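PDB 2OPX: lactaldehyde dehydrogenase from Escherichia coli BL21, which catalyses the irreversible NAD-dependent oxidation of lactaldehyde to lactate in fucose and rhamnose breakdown, and also oxidises glycolaldehyde to glycolate. Local coordinates for residues A[30-35]-A[361-366]; A[105-110]-A[155-160]; A[281-286]-A[383-388]; A[310-315]-A[322-327]. One frame throughout, in Å; residues are numbered along the deposited sequence.

Contact 1: A[30-35]-A[361-366]. With DXC ((3alpha,5beta,12alpha)-3,12-dihydroxycholan-24-oic acid), chain C.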
# COMPACT_ATOMS: atom_id res chain seq x y z
N ALA A 30 -26.17 28.80 -26.71
CA ALA A 30 -26.04 30.25 -26.78
C ALA A 30 -26.86 30.87 -27.91
O ALA A 30 -27.35 32.00 -27.79
CB ALA A 30 -24.57 30.64 -26.95
N THR A 31 -27.01 30.13 -29.01
CA THR A 31 -27.73 30.64 -30.17
C THR A 31 -28.99 29.88 -30.53
O THR A 31 -29.77 30.33 -31.37
CB THR A 31 -26.82 30.64 -31.40
OG1 THR A 31 -26.54 29.29 -31.77
CG2 THR A 31 -25.52 31.36 -31.09
N GLU A 32 -29.17 28.72 -29.91
CA GLU A 32 -30.33 27.87 -30.18
C GLU A 32 -30.35 27.30 -31.59
O GLU A 32 -31.37 26.77 -32.04
CB GLU A 32 -31.63 28.64 -29.91
CG GLU A 32 -31.90 28.83 -28.44
CD GLU A 32 -33.12 29.67 -28.20
OE1 GLU A 32 -34.20 29.32 -28.73
OE2 GLU A 32 -33.01 30.69 -27.47
N ALA A 33 -29.23 27.40 -32.28
CA ALA A 33 -29.13 26.87 -33.62
C ALA A 33 -28.76 25.39 -33.54
O ALA A 33 -28.08 24.95 -32.60
CB ALA A 33 -28.08 27.63 -34.41
N VAL A 34 -29.21 24.62 -34.53
CA VAL A 34 -28.91 23.21 -34.58
C VAL A 34 -27.52 23.09 -35.20
O VAL A 34 -27.31 23.48 -36.35
CB VAL A 34 -29.92 22.45 -35.45
CG1 VAL A 34 -29.52 20.99 -35.55
CG2 VAL A 34 -31.31 22.57 -34.83
N ILE A 35 -26.58 22.57 -34.43
CA ILE A 35 -25.21 22.42 -34.91
C ILE A 35 -24.96 21.04 -35.51
O ILE A 35 -24.10 20.89 -36.38
CB ILE A 35 -24.20 22.70 -33.78
CG1 ILE A 35 -24.75 22.20 -32.45
CG2 ILE A 35 -23.95 24.19 -33.69
CD1 ILE A 35 -23.99 22.74 -31.25
N LYS A 361 -32.95 34.80 -27.07
CA LYS A 361 -32.18 33.73 -27.70
C LYS A 361 -31.08 33.24 -26.75
O LYS A 361 -30.24 34.02 -26.30
CB LYS A 361 -31.56 34.25 -28.99
CG LYS A 361 -30.87 33.20 -29.84
CD LYS A 361 -29.92 33.85 -30.84
CE LYS A 361 -28.84 34.65 -30.11
NZ LYS A 361 -27.81 35.21 -31.03
N GLY A 362 -31.10 31.95 -26.44
CA GLY A 362 -30.10 31.40 -25.54
C GLY A 362 -30.68 31.17 -24.17
O GLY A 362 -31.82 31.55 -23.89
N TYR A 363 -29.91 30.54 -23.29
CA TYR A 363 -30.38 30.26 -21.94
C TYR A 363 -29.40 30.82 -20.94
O TYR A 363 -28.60 30.09 -20.36
CB TYR A 363 -30.54 28.75 -21.75
CG TYR A 363 -31.27 28.13 -22.91
CD1 TYR A 363 -30.59 27.33 -23.83
CD2 TYR A 363 -32.61 28.40 -23.14
CE1 TYR A 363 -31.23 26.83 -24.95
CE2 TYR A 363 -33.27 27.91 -24.26
CZ TYR A 363 -32.57 27.12 -25.16
OH TYR A 363 -33.21 26.63 -26.28
N TYR A 364 -29.49 32.12 -20.74
CA TYR A 364 -28.61 32.81 -19.83
C TYR A 364 -29.27 33.09 -18.50
O TYR A 364 -30.46 33.38 -18.43
CB TYR A 364 -28.15 34.13 -20.44
CG TYR A 364 -27.29 33.94 -21.66
CD1 TYR A 364 -25.93 33.65 -21.54
CD2 TYR A 364 -27.84 34.04 -22.94
CE1 TYR A 364 -25.13 33.45 -22.66
CE2 TYR A 364 -27.05 33.84 -24.07
CZ TYR A 364 -25.70 33.55 -23.92
OH TYR A 364 -24.91 33.36 -25.03
N TYR A 365 -28.48 32.98 -17.44
CA TYR A 365 -28.96 33.28 -16.11
C TYR A 365 -27.87 34.07 -15.44
O TYR A 365 -26.71 33.68 -15.43
CB TYR A 365 -29.27 32.02 -15.31
CG TYR A 365 -30.25 32.31 -14.20
CD1 TYR A 365 -29.81 32.68 -12.93
CD2 TYR A 365 -31.62 32.28 -14.45
CE1 TYR A 365 -30.72 33.01 -11.93
CE2 TYR A 365 -32.53 32.61 -13.46
CZ TYR A 365 -32.08 32.97 -12.20
OH TYR A 365 -33.00 33.28 -11.23
N PRO A 366 -28.22 35.22 -14.88
CA PRO A 366 -27.22 36.06 -14.23
C PRO A 366 -26.76 35.52 -12.89
O PRO A 366 -27.48 34.77 -12.23
CB PRO A 366 -27.95 37.38 -14.08
CG PRO A 366 -29.36 36.92 -13.75
CD PRO A 366 -29.58 35.80 -14.75
C1 DXC C . -23.56 38.82 -24.12
C2 DXC C . -24.50 40.02 -23.80
C3 DXC C . -25.70 39.56 -22.91
C4 DXC C . -26.50 38.36 -23.57
C5 DXC C . -25.54 37.21 -23.95
C6 DXC C . -24.34 37.69 -24.83
C7 DXC C . -26.63 40.76 -22.58
C8 DXC C . -27.50 41.19 -23.78
C9 DXC C . -28.33 40.03 -24.38
C10 DXC C . -27.39 38.84 -24.79
C11 DXC C . -29.18 40.46 -25.61
C12 DXC C . -30.04 39.30 -26.24
C13 DXC C . -29.06 38.15 -26.65
C14 DXC C . -28.19 37.68 -25.44
C15 DXC C . -30.17 41.61 -25.50
C16 DXC C . -30.81 41.57 -26.87
C17 DXC C . -30.73 40.12 -27.44
C18 DXC C . -27.36 37.72 -22.45
C19 DXC C . -32.13 39.71 -28.10
O1 DXC C . -28.16 38.59 -27.68
O2 DXC C . -22.47 39.26 -24.95
C20 DXC C . -31.02 38.73 -25.14
C21 DXC C . -32.14 38.30 -28.73
C22 DXC C . -33.42 37.97 -29.57
C23 DXC C . -34.01 39.17 -30.37
O3 DXC C . -33.54 39.45 -31.51
O4 DXC C . -34.95 39.85 -29.85
C24 DXC C . -33.30 39.84 -27.10
O HOH W 1 -25.99 34.63 -27.64
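Glu-32, a residue other than glycine with a positive phi (66°), sends its carboxylate to the main chain of Gly-362. Gly-362 N donates to Glu-32 OE2 over 2.5 Å in a nearly straight bond (169°), meeting the anti lone pair, the one directed away from OE1. CG lies opposite the carbonyl carbon of its own residue (chi1 -74°) and the rest of the chain is extended, which gives the carboxylate its reach. Glycine suits position 362 because, at its backbone angles, a CB would run into the carbonyl oxygen before it. On the way across, Glu-32 CG passes 3.3 Å from Tyr-363 OH, the two side chains crossing at about a right angle. The contact ties the turn leading into strand 34-39, part of the N-terminal four-stranded sheet, to the loop ahead of strand 368-371 in the catalytic domain of the aldehyde dehydrogenase fold. Were Glu-32 replaced by an alanine, the Gly-362 N-H would probably be left without this acceptor and the Tyr-363 hydroxyl without its methylene neighbour. Lys-361 uses its aliphatic part, CG resting 3.4 Å from Thr-31 O. Nearer the bound deoxycholate, Tyr-364 OH meets Ala-30 CB at 3.3 Å, and a water donates to Ala-30 O while also bonding to Tyr-364 OH. The steroid covers one face of the Tyr-364 ring, its C5 lying 3.7 Å from Tyr-364 CZ.

Contact 2: A[105-110]-A[155-160]. With DXC ((3alpha,5beta,12alpha)-3,12-dihydroxycholan-24-oic acid), chain B.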
# COMPACT_ATOMS: atom_id res chain seq x y z
N VAL A 105 -9.95 20.26 -22.51
CA VAL A 105 -9.27 19.49 -23.53
C VAL A 105 -7.83 19.20 -23.14
O VAL A 105 -7.37 18.06 -23.22
CB VAL A 105 -9.28 20.23 -24.89
CG1 VAL A 105 -8.37 19.52 -25.88
CG2 VAL A 105 -10.69 20.30 -25.43
N ALA A 106 -7.12 20.23 -22.70
CA ALA A 106 -5.73 20.06 -22.30
C ALA A 106 -5.61 19.11 -21.11
O ALA A 106 -4.75 18.24 -21.08
CB ALA A 106 -5.11 21.41 -21.96
N PHE A 107 -6.49 19.29 -20.12
CA PHE A 107 -6.47 18.45 -18.93
C PHE A 107 -6.80 17.01 -19.29
O PHE A 107 -6.17 16.08 -18.79
CB PHE A 107 -7.47 18.98 -17.89
CG PHE A 107 -7.48 18.19 -16.61
CD1 PHE A 107 -8.51 17.29 -16.34
CD2 PHE A 107 -6.46 18.33 -15.68
CE1 PHE A 107 -8.51 16.54 -15.16
CE2 PHE A 107 -6.45 17.59 -14.50
CZ PHE A 107 -7.48 16.70 -14.24
N THR A 108 -7.79 16.83 -20.17
CA THR A 108 -8.19 15.51 -20.62
C THR A 108 -6.99 14.73 -21.15
O THR A 108 -6.75 13.58 -20.75
CB THR A 108 -9.26 15.60 -21.72
OG1 THR A 108 -10.49 16.07 -21.16
CG2 THR A 108 -9.50 14.23 -22.37
N ALA A 109 -6.23 15.35 -22.03
CA ALA A 109 -5.05 14.70 -22.59
C ALA A 109 -4.06 14.34 -21.48
O ALA A 109 -3.54 13.23 -21.44
CB ALA A 109 -4.39 15.60 -23.62
N ASP A 110 -3.80 15.29 -20.57
CA ASP A 110 -2.87 15.03 -19.48
C ASP A 110 -3.41 13.92 -18.59
O ASP A 110 -2.66 13.06 -18.12
CB ASP A 110 -2.64 16.27 -18.64
CG ASP A 110 -1.95 17.36 -19.41
OD1 ASP A 110 -1.22 17.05 -20.37
OD2 ASP A 110 -2.14 18.54 -19.04
N PRO A 155 -18.25 17.03 -20.78
CA PRO A 155 -18.40 15.91 -21.72
C PRO A 155 -17.10 15.32 -22.24
O PRO A 155 -16.97 14.11 -22.35
CB PRO A 155 -19.24 16.51 -22.83
CG PRO A 155 -18.69 17.90 -22.91
CD PRO A 155 -18.64 18.29 -21.45
N PHE A 156 -16.14 16.18 -22.57
CA PHE A 156 -14.90 15.67 -23.09
C PHE A 156 -14.06 15.00 -22.01
O PHE A 156 -13.64 13.86 -22.17
CB PHE A 156 -14.10 16.79 -23.75
CG PHE A 156 -13.07 16.30 -24.72
CD1 PHE A 156 -13.45 15.63 -25.88
CD2 PHE A 156 -11.71 16.46 -24.46
CE1 PHE A 156 -12.51 15.13 -26.76
CE2 PHE A 156 -10.76 15.96 -25.34
CZ PHE A 156 -11.16 15.29 -26.49
N PHE A 157 -13.81 15.72 -20.92
CA PHE A 157 -13.01 15.16 -19.83
C PHE A 157 -13.58 13.85 -19.33
O PHE A 157 -12.84 12.89 -19.09
CB PHE A 157 -12.94 16.15 -18.67
CG PHE A 157 -12.43 15.55 -17.39
CD1 PHE A 157 -11.27 14.77 -17.38
CD2 PHE A 157 -13.08 15.79 -16.19
CE1 PHE A 157 -10.77 14.23 -16.19
CE2 PHE A 157 -12.59 15.26 -14.99
CZ PHE A 157 -11.43 14.48 -15.00
N LEU A 158 -14.89 13.79 -19.15
CA LEU A 158 -15.49 12.58 -18.64
C LEU A 158 -15.36 11.38 -19.55
O LEU A 158 -15.54 10.25 -19.10
CB LEU A 158 -16.95 12.82 -18.27
CG LEU A 158 -16.92 12.97 -16.75
CD1 LEU A 158 -16.64 14.43 -16.40
CD2 LEU A 158 -18.22 12.49 -16.16
N ILE A 159 -15.06 11.61 -20.82
CA ILE A 159 -14.86 10.48 -21.71
C ILE A 159 -13.60 9.82 -21.15
O ILE A 159 -13.58 8.63 -20.87
CB ILE A 159 -14.60 10.93 -23.16
CG1 ILE A 159 -15.83 11.67 -23.69
CG2 ILE A 159 -14.29 9.72 -24.04
CD1 ILE A 159 -15.65 12.22 -25.08
N ALA A 160 -12.58 10.64 -20.95
CA ALA A 160 -11.30 10.17 -20.43
C ALA A 160 -11.38 9.70 -18.99
O ALA A 160 -10.76 8.70 -18.61
CB ALA A 160 -10.26 11.27 -20.55
C1 DXC B . -13.71 19.63 -12.63
C2 DXC B . -13.42 21.09 -13.04
C3 DXC B . -12.68 21.14 -14.41
C4 DXC B . -11.35 20.28 -14.40
C5 DXC B . -11.65 18.85 -13.90
C6 DXC B . -12.41 18.81 -12.55
C7 DXC B . -12.40 22.60 -14.84
C8 DXC B . -11.25 23.27 -14.07
C9 DXC B . -9.94 22.46 -14.10
C10 DXC B . -10.18 21.01 -13.57
C11 DXC B . -8.79 23.13 -13.30
C12 DXC B . -7.43 22.35 -13.32
C13 DXC B . -7.72 20.92 -12.76
C14 DXC B . -8.85 20.19 -13.56
C15 DXC B . -8.39 24.56 -13.61
C16 DXC B . -7.16 24.74 -12.74
C17 DXC B . -6.58 23.35 -12.39
C18 DXC B . -10.96 20.04 -15.87
C19 DXC B . -4.98 23.41 -12.37
O1 DXC B . -8.14 20.98 -11.39
O2 DXC B . -14.39 19.60 -11.37
C20 DXC B . -6.93 22.21 -14.81
C21 DXC B . -4.32 22.07 -12.01
C22 DXC B . -3.53 22.12 -10.68
C23 DXC B . -2.49 23.27 -10.62
O3 DXC B . -2.82 24.37 -10.06
O4 DXC B . -1.35 23.09 -11.13
C24 DXC B . -4.37 24.00 -13.67
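Phe-107 turns an edge of its ring onto the face of Phe-157 in a T-shaped pair, with centroids 5.1 Å apart and planes at 68°. Its CG stands trans to the backbone N (chi1 -178°), which carries the ring out to the steroid side of the helix pair and brings Phe-107 CE1 to 3.4 Å from Phe-157 CE1. The two segments belong to helices 98-116 and 155-168, which run almost exactly parallel here with axes 8.8 Å apart. Thr-108 suits the middle of this interface because it is small and two-faced. Its CG2 meets Ala-160 CB at 3.6 Å, while OG1 lies at the edge of the Phe-157 ring, 3.0 Å from Phe-157 CA, and bonds back to Glu-104 O in its own helix. Phe-156 fills the other side, its CD2 lying 4.1 Å from Val-105 CG2, with Ile-86 and Ile-90 of helix 83-94 beyond. One turn after Phe-157 comes Arg-161, which binds lactate. A deoxycholate molecule lies over the centre of the Phe-107 ring, with its C14 3.7 Å from Phe-107 CE2. The helices are also pinned by Phe-157 N bonding to Glu-104 OE2, whereas the two rings give the pocket an apolar wall, well matched to a steroid nucleus.

Contact 3: A[281-286]-A[383-388]. With DXC ((3alpha,5beta,12alpha)-3,12-dihydroxycholan-24-oic acid), chain B.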
# COMPACT_ATOMS: atom_id res chain seq x y z
N SER A 281 -20.86 28.25 -15.33
CA SER A 281 -22.16 28.79 -14.97
C SER A 281 -22.79 28.05 -13.79
O SER A 281 -24.01 27.94 -13.70
CB SER A 281 -23.09 28.74 -16.18
OG SER A 281 -22.53 29.46 -17.27
N GLY A 282 -21.94 27.55 -12.89
CA GLY A 282 -22.43 26.83 -11.73
C GLY A 282 -22.93 25.44 -12.06
O GLY A 282 -23.56 24.78 -11.24
N GLN A 283 -22.63 25.00 -13.28
CA GLN A 283 -23.07 23.70 -13.74
C GLN A 283 -22.07 22.58 -13.49
O GLN A 283 -21.77 21.79 -14.38
CB GLN A 283 -23.41 23.77 -15.22
CG GLN A 283 -24.71 24.52 -15.48
CD GLN A 283 -24.95 24.77 -16.95
OE1 GLN A 283 -26.09 24.91 -17.38
NE2 GLN A 283 -23.88 24.83 -17.73
N VAL A 284 -21.54 22.52 -12.27
CA VAL A 284 -20.59 21.49 -11.90
C VAL A 284 -21.04 20.89 -10.58
O VAL A 284 -21.57 21.59 -9.71
CB VAL A 284 -19.17 22.04 -11.74
CG1 VAL A 284 -18.18 20.89 -11.65
CG2 VAL A 284 -18.83 22.95 -12.91
N CYS A 285 -20.85 19.58 -10.42
CA CYS A 285 -21.25 18.90 -9.21
C CYS A 285 -20.51 19.38 -7.97
O CYS A 285 -21.06 19.35 -6.87
CB CYS A 285 -21.08 17.38 -9.38
SG CYS A 285 -22.12 16.63 -10.67
N ASN A 286 -19.27 19.82 -8.13
CA ASN A 286 -18.51 20.28 -6.97
C ASN A 286 -18.50 21.80 -6.79
O ASN A 286 -17.68 22.34 -6.06
CB ASN A 286 -17.08 19.74 -7.02
CG ASN A 286 -16.38 20.08 -8.31
OD1 ASN A 286 -15.96 21.21 -8.51
ND2 ASN A 286 -16.27 19.10 -9.20
N GLU A 383 -29.92 20.74 -5.33
CA GLU A 383 -28.80 21.22 -6.14
C GLU A 383 -29.35 22.21 -7.16
O GLU A 383 -30.34 21.92 -7.84
CB GLU A 383 -28.12 20.04 -6.83
CG GLU A 383 -26.99 20.40 -7.77
CD GLU A 383 -26.26 19.17 -8.28
OE1 GLU A 383 -26.94 18.19 -8.67
OE2 GLU A 383 -25.00 19.17 -8.31
N THR A 384 -28.73 23.38 -7.27
CA THR A 384 -29.20 24.40 -8.20
C THR A 384 -28.67 24.23 -9.62
O THR A 384 -29.43 24.26 -10.58
CB THR A 384 -28.82 25.81 -7.70
OG1 THR A 384 -29.23 25.96 -6.34
CG2 THR A 384 -29.53 26.87 -8.53
N PHE A 385 -27.36 24.05 -9.74
CA PHE A 385 -26.73 23.90 -11.05
C PHE A 385 -26.97 25.15 -11.90
O PHE A 385 -27.37 25.07 -13.06
CB PHE A 385 -27.25 22.65 -11.76
CG PHE A 385 -26.16 21.71 -12.19
CD1 PHE A 385 -25.30 21.15 -11.24
CD2 PHE A 385 -25.96 21.42 -13.53
CE1 PHE A 385 -24.26 20.30 -11.63
CE2 PHE A 385 -24.91 20.57 -13.93
CZ PHE A 385 -24.06 20.02 -12.98
N GLY A 386 -26.72 26.30 -11.28
CA GLY A 386 -26.87 27.59 -11.93
C GLY A 386 -26.02 28.54 -11.13
O GLY A 386 -25.57 28.17 -10.05
N PRO A 387 -25.76 29.76 -11.60
CA PRO A 387 -24.92 30.69 -10.83
C PRO A 387 -25.64 31.34 -9.65
O PRO A 387 -25.50 32.54 -9.41
CB PRO A 387 -24.49 31.71 -11.88
CG PRO A 387 -25.71 31.79 -12.76
CD PRO A 387 -26.11 30.33 -12.92
N VAL A 388 -26.39 30.55 -8.89
CA VAL A 388 -27.14 31.06 -7.75
C VAL A 388 -26.41 30.72 -6.46
O VAL A 388 -26.05 29.57 -6.23
CB VAL A 388 -28.54 30.46 -7.72
CG1 VAL A 388 -29.37 31.12 -6.63
CG2 VAL A 388 -29.19 30.62 -9.07
C1 DXC B . -13.71 19.63 -12.63
C2 DXC B . -13.42 21.09 -13.04
C3 DXC B . -12.68 21.14 -14.41
C4 DXC B . -11.35 20.28 -14.40
C5 DXC B . -11.65 18.85 -13.90
C6 DXC B . -12.41 18.81 -12.55
C7 DXC B . -12.40 22.60 -14.84
C8 DXC B . -11.25 23.27 -14.07
C9 DXC B . -9.94 22.46 -14.10
C10 DXC B . -10.18 21.01 -13.57
C11 DXC B . -8.79 23.13 -13.30
C12 DXC B . -7.43 22.35 -13.32
C13 DXC B . -7.72 20.92 -12.76
C14 DXC B . -8.85 20.19 -13.56
C15 DXC B . -8.39 24.56 -13.61
C16 DXC B . -7.16 24.74 -12.74
C17 DXC B . -6.58 23.35 -12.39
C18 DXC B . -10.96 20.04 -15.87
C19 DXC B . -4.98 23.41 -12.37
O1 DXC B . -8.14 20.98 -11.39
O2 DXC B . -14.39 19.60 -11.37
C20 DXC B . -6.93 22.21 -14.81
C21 DXC B . -4.32 22.07 -12.01
C22 DXC B . -3.53 22.12 -10.68
C23 DXC B . -2.49 23.27 -10.62
O3 DXC B . -2.82 24.37 -10.06
O4 DXC B . -1.35 23.09 -11.13
C24 DXC B . -4.37 24.00 -13.67
O HOH W 2 -27.83 23.92 -15.55
O HOH W 3 -23.60 21.47 -7.80
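Phe-385 lies flat against the backbone of Gln-283, the centre of an inverse gamma turn just before Cys-285, the probable catalytic nucleophile, as in the family; Glu-383 to Pro-387 form the Glu-x-Phe-Gly-Pro motif of aldehyde dehydrogenases. Gln-283 CA sits over the ring face, 3.7 Å from the Phe-385 centroid and 14° off its normal, a CH-pi contact. The same face carries the peptide between Gln-283 and Val-284, and Phe-385 CE1 reaches 3.4 Å from Val-284 C. A flat aromatic suits this place because it can support the main chain leading to Cys-285. The backbones, running roughly antiparallel, also meet where Phe-385 CA approaches Gly-282 O at 3.3 Å in a CA-H...O contact. Glycine is apt at 282, where a CB would run into the 386-387 peptide.

Further out, a water donates to both Gln-283 OE1 and Phe-385 O, and OE1 also accepts from Ile-329 N. The carboxylate of Glu-289 holds Thr-384 N and Phe-385 N, fixing the loop that presents the ring. Glu-383 OE2 accepts from Gly-254 N; in relatives the matching glutamate binds the nicotinamide ribose. Asn-286, a lactate-binding residue probably important for specificity, faces the bound deoxycholate: its ND2 donates to the steroid O2 at 2.9 Å, with an angle of 160°.

Contact 4: A[310-315]-A[322-327]. With DXC ((3alpha,5beta,12alpha)-3,12-dihydroxycholan-24-oic acid), chain D; DXC ((3alpha,5beta,12alpha)-3,12-dihydroxycholan-24-oic acid), chain C.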
# COMPACT_ATOMS: atom_id res chain seq x y z
N GLN A 310 -21.37 40.19 -8.89
CA GLN A 310 -22.00 41.18 -9.75
C GLN A 310 -21.04 41.51 -10.89
O GLN A 310 -21.47 41.91 -11.98
CB GLN A 310 -22.34 42.44 -8.95
CG GLN A 310 -23.10 43.51 -9.73
CD GLN A 310 -22.31 44.81 -9.89
OE1 GLN A 310 -22.82 45.80 -10.41
NE2 GLN A 310 -21.05 44.80 -9.44
N ALA A 311 -19.76 41.32 -10.64
CA ALA A 311 -18.74 41.60 -11.64
C ALA A 311 -18.63 40.48 -12.68
O ALA A 311 -18.05 40.67 -13.75
CB ALA A 311 -17.40 41.82 -10.97
N VAL A 312 -19.19 39.31 -12.36
CA VAL A 312 -19.13 38.18 -13.28
C VAL A 312 -19.95 38.45 -14.54
O VAL A 312 -21.16 38.60 -14.48
CB VAL A 312 -19.66 36.89 -12.63
CG1 VAL A 312 -19.75 35.79 -13.67
CG2 VAL A 312 -18.73 36.46 -11.52
N GLN A 313 -19.27 38.51 -15.68
CA GLN A 313 -19.93 38.76 -16.95
C GLN A 313 -20.25 37.44 -17.65
O GLN A 313 -19.50 36.47 -17.53
CB GLN A 313 -19.04 39.62 -17.85
CG GLN A 313 -18.91 41.08 -17.41
CD GLN A 313 -20.07 41.95 -17.88
OE1 GLN A 313 -20.19 42.27 -19.07
NE2 GLN A 313 -20.94 42.33 -16.94
N PHE A 314 -21.36 37.40 -18.37
CA PHE A 314 -21.77 36.20 -19.09
C PHE A 314 -22.20 36.54 -20.50
O PHE A 314 -22.81 37.57 -20.74
CB PHE A 314 -22.92 35.51 -18.37
CG PHE A 314 -24.13 36.37 -18.19
CD1 PHE A 314 -24.24 37.22 -17.10
CD2 PHE A 314 -25.18 36.32 -19.11
CE1 PHE A 314 -25.38 38.02 -16.92
CE2 PHE A 314 -26.31 37.11 -18.94
CZ PHE A 314 -26.41 37.95 -17.85
N GLY A 315 -21.88 35.65 -21.44
CA GLY A 315 -22.26 35.86 -22.82
C GLY A 315 -22.13 34.64 -23.71
O GLY A 315 -22.03 33.51 -23.22
N ASP A 322 -14.01 37.38 -22.89
CA ASP A 322 -13.91 38.27 -21.73
C ASP A 322 -15.01 37.99 -20.72
O ASP A 322 -15.20 38.76 -19.78
CB ASP A 322 -13.98 39.73 -22.18
CG ASP A 322 -15.38 40.14 -22.62
OD1 ASP A 322 -16.01 39.41 -23.43
OD2 ASP A 322 -15.86 41.20 -22.17
N ILE A 323 -15.74 36.90 -20.91
CA ILE A 323 -16.81 36.53 -20.00
C ILE A 323 -16.40 35.36 -19.12
O ILE A 323 -15.50 34.60 -19.46
CB ILE A 323 -18.09 36.14 -20.76
CG1 ILE A 323 -17.77 35.06 -21.80
CG2 ILE A 323 -18.69 37.35 -21.43
CD1 ILE A 323 -18.99 34.52 -22.51
N ALA A 324 -17.07 35.23 -17.98
CA ALA A 324 -16.77 34.16 -17.03
C ALA A 324 -17.77 33.02 -17.18
O ALA A 324 -17.47 31.89 -16.81
CB ALA A 324 -16.81 34.70 -15.61
N MET A 325 -18.94 33.33 -17.71
CA MET A 325 -19.98 32.32 -17.89
C MET A 325 -20.59 32.33 -19.28
O MET A 325 -20.62 33.35 -19.97
CB MET A 325 -21.13 32.52 -16.91
CG MET A 325 -20.75 32.63 -15.47
SD MET A 325 -22.22 32.47 -14.46
CE MET A 325 -23.31 33.73 -15.17
N GLY A 326 -21.11 31.16 -19.66
CA GLY A 326 -21.78 31.03 -20.93
C GLY A 326 -23.23 30.79 -20.54
O GLY A 326 -23.61 31.03 -19.39
N PRO A 327 -24.07 30.32 -21.46
CA PRO A 327 -25.47 30.07 -21.10
C PRO A 327 -25.59 28.73 -20.37
O PRO A 327 -24.62 27.98 -20.29
CB PRO A 327 -26.16 30.04 -22.45
CG PRO A 327 -25.12 29.36 -23.31
CD PRO A 327 -23.84 30.09 -22.90
C1 DXC D . -7.68 28.13 -14.67
C2 DXC D . -8.56 28.81 -13.58
C3 DXC D . -10.07 28.61 -13.89
C4 DXC D . -10.46 29.12 -15.34
C5 DXC D . -9.50 28.51 -16.40
C6 DXC D . -8.01 28.69 -16.06
C7 DXC D . -10.96 29.26 -12.80
C8 DXC D . -11.06 30.79 -12.91
C9 DXC D . -11.49 31.29 -14.30
C10 DXC D . -10.53 30.71 -15.40
C11 DXC D . -11.55 32.86 -14.41
C12 DXC D . -12.00 33.38 -15.83
C13 DXC D . -10.99 32.79 -16.88
C14 DXC D . -10.91 31.24 -16.82
C15 DXC D . -12.42 33.67 -13.43
C16 DXC D . -12.56 35.04 -14.12
C17 DXC D . -11.89 34.95 -15.51
C18 DXC D . -11.81 28.47 -15.71
C19 DXC D . -12.38 36.09 -16.53
O1 DXC D . -9.65 33.28 -16.66
O2 DXC D . -6.29 28.33 -14.38
C20 DXC D . -13.44 32.85 -16.15
C21 DXC D . -11.70 35.99 -17.92
C22 DXC D . -12.09 37.10 -18.93
C23 DXC D . -11.49 38.47 -18.60
O3 DXC D . -10.29 38.72 -18.92
O4 DXC D . -12.21 39.33 -18.03
C24 DXC D . -13.92 36.19 -16.64
C1 DXC C . -23.56 38.82 -24.12
C2 DXC C . -24.50 40.02 -23.80
C3 DXC C . -25.70 39.56 -22.91
C4 DXC C . -26.50 38.36 -23.57
C5 DXC C . -25.54 37.21 -23.95
C6 DXC C . -24.34 37.69 -24.83
C7 DXC C . -26.63 40.76 -22.58
C8 DXC C . -27.50 41.19 -23.78
C9 DXC C . -28.33 40.03 -24.38
C10 DXC C . -27.39 38.84 -24.79
C11 DXC C . -29.18 40.46 -25.61
C12 DXC C . -30.04 39.30 -26.24
C13 DXC C . -29.06 38.15 -26.65
C14 DXC C . -28.19 37.68 -25.44
C15 DXC C . -30.17 41.61 -25.50
C16 DXC C . -30.81 41.57 -26.87
C17 DXC C . -30.73 40.12 -27.44
C18 DXC C . -27.36 37.72 -22.45
C19 DXC C . -32.13 39.71 -28.10
O1 DXC C . -28.16 38.59 -27.68
O2 DXC C . -22.47 39.26 -24.95
C20 DXC C . -31.02 38.73 -25.14
C21 DXC C . -32.14 38.30 -28.73
C22 DXC C . -33.42 37.97 -29.57
C23 DXC C . -34.01 39.17 -30.37
O3 DXC C . -33.54 39.45 -31.51
O4 DXC C . -34.95 39.85 -29.85
C24 DXC C . -33.30 39.84 -27.10
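Gln-313 O is gripped by two backbone donors, Ala-324 N at 2.8 Å and Met-325 N at 3.2 Å, the second in the carbonyl plane and the first tilted from it. The Met-325 N bond, together with Gly-315 N donating to Met-325 O at 3.0 Å, makes a single beta bridge between Phe-314 and Met-325; Ala-324 N is an extra donor. On one side of this well-packed part, Val-312 CG1 meets Ala-324 CB at 3.7 Å and the Met-325 chain beside it, short branched and flexible apolar groups fitting together. A second deoxycholate brings its C24 to 3.4 Å from Ala-324 CB. The methionine bends at its sulfur to bring CE to 3.7 Å from Phe-314 CB. Ile-323 CG1 stands between its backbone N and carbonyl carbon (chi1 53°), laying CD1 along the main chain of Gly-315, 3.3 Å from Gly-315 O. Cut back to an alanine, Ile-323 is likely to uncover Gly-315 and open a gap beside the bridge. At Gly-315 the bare CA lets the first steroid come close, its C6 3.4 Å from Gly-315 CA; a CB would clash with it and sit tightly against Ile-323 CG2. The solvent side is looser: Gln-313 carries its amide off from the contact, and exposed Asp-322 pairs with Arg-320. The bridge thus follows the end of helix 295-311 and precedes helix 331-347, with Val-312 and Met-325 packed on helix 266-278 and Gly-326 O accepting from Ser-281 OG.

Overall arrangement
From the N terminus, residues 30-35 open the widest loop, which contact 1 closes at 361-366, tying the N-terminal sheet to the catalytic domain. Within that span, contact 2 closes a short loop of its own, joining helices 98-116 and 155-168, before contact 3 opens at 281-286. Contact 4 then closes the tightest turn, 310-315 with 322-327, enclosed by both contact 1 and contact 3. Contacts 1 and 3 cross, since 281-286 lies inside the span 30-366 and 383-388 beyond it. Contacts 1, 3 and 4 touch one another through Tyr-364, Tyr-365, Met-325 and Pro-387. Contact 2 stands apart, sharing one deoxycholate with contact 3, as contacts 1 and 4 share another.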